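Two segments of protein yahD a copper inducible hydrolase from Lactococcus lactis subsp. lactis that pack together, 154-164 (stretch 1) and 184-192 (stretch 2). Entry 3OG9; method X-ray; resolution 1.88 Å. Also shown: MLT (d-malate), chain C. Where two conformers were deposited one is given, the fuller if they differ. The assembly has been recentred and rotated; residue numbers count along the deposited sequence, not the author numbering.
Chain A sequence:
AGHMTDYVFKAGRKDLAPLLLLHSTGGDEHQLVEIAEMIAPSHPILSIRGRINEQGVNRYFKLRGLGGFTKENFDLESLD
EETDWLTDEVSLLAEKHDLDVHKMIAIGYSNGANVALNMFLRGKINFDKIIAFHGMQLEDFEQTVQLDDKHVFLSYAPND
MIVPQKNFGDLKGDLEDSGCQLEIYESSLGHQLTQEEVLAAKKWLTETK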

# COMPACT_ATOMS: atom_id res chain seq x y z
N LEU A 154 -5.42 4.85 -7.09
CA LEU A 154 -5.94 5.16 -5.76
C LEU A 154 -7.43 5.09 -5.78
O LEU A 154 -8.08 5.62 -6.71
CB LEU A 154 -5.58 6.60 -5.33
CG LEU A 154 -4.11 7.01 -5.33
CD1 LEU A 154 -3.96 8.52 -5.07
CD2 LEU A 154 -3.31 6.23 -4.29
N SER A 155 -8.00 4.49 -4.75
CA SER A 155 -9.47 4.61 -4.58
C SER A 155 -9.79 5.54 -3.42
O SER A 155 -8.99 5.66 -2.50
CB SER A 155 -10.12 3.26 -4.34
OG SER A 155 -9.76 2.75 -3.07
N TYR A 156 -11.00 6.13 -3.46
CA TYR A 156 -11.46 7.00 -2.41
C TYR A 156 -12.99 6.86 -2.38
O TYR A 156 -13.61 6.67 -3.43
CB TYR A 156 -11.03 8.42 -2.78
CG TYR A 156 -11.66 9.50 -1.97
CD1 TYR A 156 -11.27 9.73 -0.64
CD2 TYR A 156 -12.68 10.29 -2.52
CE1 TYR A 156 -11.88 10.72 0.13
CE2 TYR A 156 -13.29 11.30 -1.76
CZ TYR A 156 -12.88 11.51 -0.45
OH TYR A 156 -13.50 12.50 0.31
N ALA A 157 -13.61 6.92 -1.20
CA ALA A 157 -15.07 7.11 -1.16
C ALA A 157 -15.40 8.41 -0.43
O ALA A 157 -14.79 8.71 0.58
CB ALA A 157 -15.75 5.91 -0.47
N PRO A 158 -16.39 9.19 -0.90
CA PRO A 158 -16.65 10.47 -0.21
C PRO A 158 -17.47 10.25 1.09
O PRO A 158 -17.64 11.20 1.86
CB PRO A 158 -17.40 11.30 -1.26
CG PRO A 158 -18.10 10.29 -2.13
CD PRO A 158 -17.47 8.92 -1.89
N ASN A 159 -17.94 9.04 1.33
CA ASN A 159 -18.55 8.71 2.61
C ASN A 159 -17.62 7.93 3.55
O ASN A 159 -18.06 7.38 4.57
CB ASN A 159 -19.89 7.98 2.41
CG ASN A 159 -19.78 6.71 1.55
OD1 ASN A 159 -18.81 6.48 0.82
ND2 ASN A 159 -20.82 5.87 1.64
N ASP A 160 -16.32 7.91 3.23
CA ASP A 160 -15.34 7.30 4.10
C ASP A 160 -15.08 8.21 5.30
O ASP A 160 -14.47 9.26 5.17
CB ASP A 160 -14.04 7.06 3.32
CG ASP A 160 -13.05 6.21 4.08
OD1 ASP A 160 -13.16 6.14 5.32
OD2 ASP A 160 -12.14 5.67 3.44
N MET A 161 -15.55 7.79 6.48
CA MET A 161 -15.35 8.58 7.70
C MET A 161 -13.85 8.64 8.06
O MET A 161 -13.40 9.58 8.72
N ILE A 162 -13.09 7.65 7.61
CA ILE A 162 -11.71 7.50 8.03
C ILE A 162 -10.75 8.40 7.25
O ILE A 162 -9.74 8.86 7.80
CB ILE A 162 -11.28 5.99 8.04
CG1 ILE A 162 -12.18 5.26 9.03
CG2 ILE A 162 -9.78 5.83 8.38
CD1 ILE A 162 -12.15 3.79 8.98
N VAL A 163 -11.06 8.65 5.97
CA VAL A 163 -10.19 9.46 5.15
C VAL A 163 -10.91 10.77 4.82
O VAL A 163 -11.82 10.79 4.00
CB VAL A 163 -9.78 8.72 3.83
CG1 VAL A 163 -8.93 9.63 2.91
CG2 VAL A 163 -9.05 7.40 4.15
N PRO A 164 -10.48 11.88 5.45
CA PRO A 164 -10.98 13.20 5.12
C PRO A 164 -10.67 13.58 3.67
O PRO A 164 -9.59 13.25 3.15
CB PRO A 164 -10.16 14.12 6.04
CG PRO A 164 -9.74 13.25 7.18
CD PRO A 164 -9.48 11.92 6.53
C1 MLT C . -3.92 3.85 9.42
O1 MLT C . -3.59 3.55 10.60
O2 MLT C . -3.16 3.57 8.45
C2 MLT C . -5.22 4.57 9.15
O3 MLT C . -5.90 4.89 10.35
C3 MLT C . -6.13 3.78 8.21
C4 MLT C . -6.64 2.49 8.81
O4 MLT C . -7.81 2.15 8.51
O5 MLT C . -5.97 1.74 9.57
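Stretch 2 (184-192) IYESSLGHQ

Stretch 2 lies alongside stretch 1 as a neighbouring parallel β-strand that runs on into a loop, so that a ladder of backbone hydrogen bonds gives way to side-chain contacts that converge on His-191, which Asp-160, Ile-162 and Val-163 approach. Strand 184-186 follows strand 154-156 in the same direction, with the axes 4.6 Å apart at closest approach and crossing at -27°. The register is one to one: Leu-154 pairs with Ile-184 (CA to CA 5.0 Å), Ser-155 with Tyr-185 (CA to CA 4.5 Å) and Tyr-156 with Glu-186 (CA to CA 5.1 Å).

Three backbone hydrogen bonds hold the strands together: Tyr-185 N to Leu-154 O at 2.8 Å, Tyr-156 N to Tyr-185 O at 2.9 Å, and Ser-187 N to Tyr-156 O at 2.9 Å. Tyr-185 thus both gives and accepts, bonding to the residues before and after its partner Ser-155, as parallel pairing requires. CA-H...O contacts reinforce the ladder, the shortest from Ser-155 CA to Tyr-185 O at 3.1 Å. Side chains alternate across the sheet: Ser-155 and Tyr-185 share one face, while Leu-154, Ile-184, Tyr-156 and Glu-186 lie on the other, where Leu-154 CD1 meets Ile-184 CD1 at 3.7 Å.

Beyond the strands, the CB of Ala-157 points toward stretch 2 and lies 3.3 Å from Gly-190 O and 3.4 Å from Ser-187 O. A type I turn from Ala-157 to Asp-160, closed by Asp-160 N to Ala-157 O at 3.2 Å, brings Asn-159 beside residues 188-190. Its side chain serves both as acceptor and donor: Gly-190 N bonds to Asn-159 OD1 at 2.9 Å, and Asn-159 ND2 bonds to Ser-188 O at 3.3 Å. Gly-190, with positive phi (56°) in the type II' turn from Leu-189 to Gln-192, packs closely against Asp-160, their CA atoms 3.7 Å apart.

His-191 has the largest area covered by stretch 1. Its ND1 donates to Asp-160 OD2 at 2.8 Å in a nearly straight bond (168°), with the carboxylate at the ring edge. The same carboxylate is steadied within its own loop, since Ile-162 N donates to Asp-160 OD1 at 2.7 Å. Over one face of the imidazole sits Ile-162, its CD1 3.8 Å from the ring centroid in a CH-pi contact; Val-163 CG2 approaches the edge, 4.1 Å from His-191 CE1. The other ring nitrogen, His-191 NE2, makes a weak hydrogen bond to O4 of the bound d-malate at 3.1 Å.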

# COMPACT_ATOMS: atom_id res chain seq x y z
N ILE A 184 -7.63 7.76 -10.34
CA ILE A 184 -8.46 7.81 -9.14
C ILE A 184 -9.79 7.11 -9.36
O ILE A 184 -10.56 7.53 -10.24
CB ILE A 184 -8.71 9.30 -8.67
CG1 ILE A 184 -7.40 10.12 -8.61
CG2 ILE A 184 -9.49 9.35 -7.35
CD1 ILE A 184 -6.36 9.56 -7.68
N TYR A 185 -10.09 6.11 -8.54
CA TYR A 185 -11.38 5.42 -8.60
C TYR A 185 -12.26 5.81 -7.40
O TYR A 185 -11.81 5.71 -6.25
CB TYR A 185 -11.21 3.89 -8.62
CG TYR A 185 -12.55 3.21 -8.72
CD1 TYR A 185 -13.16 2.99 -9.96
CD2 TYR A 185 -13.26 2.86 -7.57
CE1 TYR A 185 -14.43 2.37 -10.06
CE2 TYR A 185 -14.53 2.27 -7.65
CZ TYR A 185 -15.10 2.03 -8.89
OH TYR A 185 -16.33 1.46 -8.94
N GLU A 186 -13.49 6.22 -7.67
CA GLU A 186 -14.41 6.66 -6.61
C GLU A 186 -15.40 5.53 -6.30
O GLU A 186 -16.16 5.12 -7.18
CB GLU A 186 -15.15 7.95 -7.01
CG GLU A 186 -15.96 8.58 -5.82
CD GLU A 186 -16.82 9.79 -6.17
OE1 GLU A 186 -16.50 10.57 -7.11
OE2 GLU A 186 -17.83 9.99 -5.46
N SER A 187 -15.33 4.96 -5.08
CA SER A 187 -16.27 3.91 -4.61
C SER A 187 -17.37 4.53 -3.74
O SER A 187 -17.31 5.71 -3.43
CB SER A 187 -15.53 2.81 -3.86
OG SER A 187 -14.96 3.32 -2.66
N SER A 188 -18.38 3.74 -3.36
CA SER A 188 -19.54 4.30 -2.65
C SER A 188 -19.86 3.58 -1.34
O SER A 188 -20.97 3.70 -0.81
CB SER A 188 -20.79 4.29 -3.55
OG SER A 188 -21.11 2.97 -3.94
N LEU A 189 -18.90 2.82 -0.82
CA LEU A 189 -19.12 2.12 0.44
C LEU A 189 -18.22 2.57 1.59
O LEU A 189 -17.81 1.75 2.39
CB LEU A 189 -19.15 0.61 0.23
CG LEU A 189 -20.63 0.39 -0.13
CD1 LEU A 189 -20.87 -0.11 -1.52
CD2 LEU A 189 -21.52 -0.27 0.94
N GLY A 190 -17.95 3.87 1.70
CA GLY A 190 -17.05 4.33 2.75
C GLY A 190 -15.70 3.64 2.71
O GLY A 190 -15.18 3.40 1.64
N HIS A 191 -15.15 3.28 3.87
CA HIS A 191 -13.80 2.68 3.96
C HIS A 191 -13.74 1.24 3.44
O HIS A 191 -12.62 0.67 3.26
CB HIS A 191 -13.29 2.71 5.41
CG HIS A 191 -11.80 2.72 5.55
ND1 HIS A 191 -11.01 3.72 5.03
CD2 HIS A 191 -10.95 1.88 6.20
CE1 HIS A 191 -9.74 3.48 5.32
NE2 HIS A 191 -9.68 2.36 6.03
N GLN A 192 -14.91 0.64 3.20
CA GLN A 192 -14.96 -0.77 2.78
C GLN A 192 -14.39 -1.01 1.37
O GLN A 192 -14.78 -0.32 0.42
CB GLN A 192 -16.41 -1.23 2.79
CG GLN A 192 -16.64 -2.69 2.45
CD GLN A 192 -18.05 -3.12 2.86
OE1 GLN A 192 -19.00 -2.98 2.09
NE2 GLN A 192 -18.18 -3.59 4.10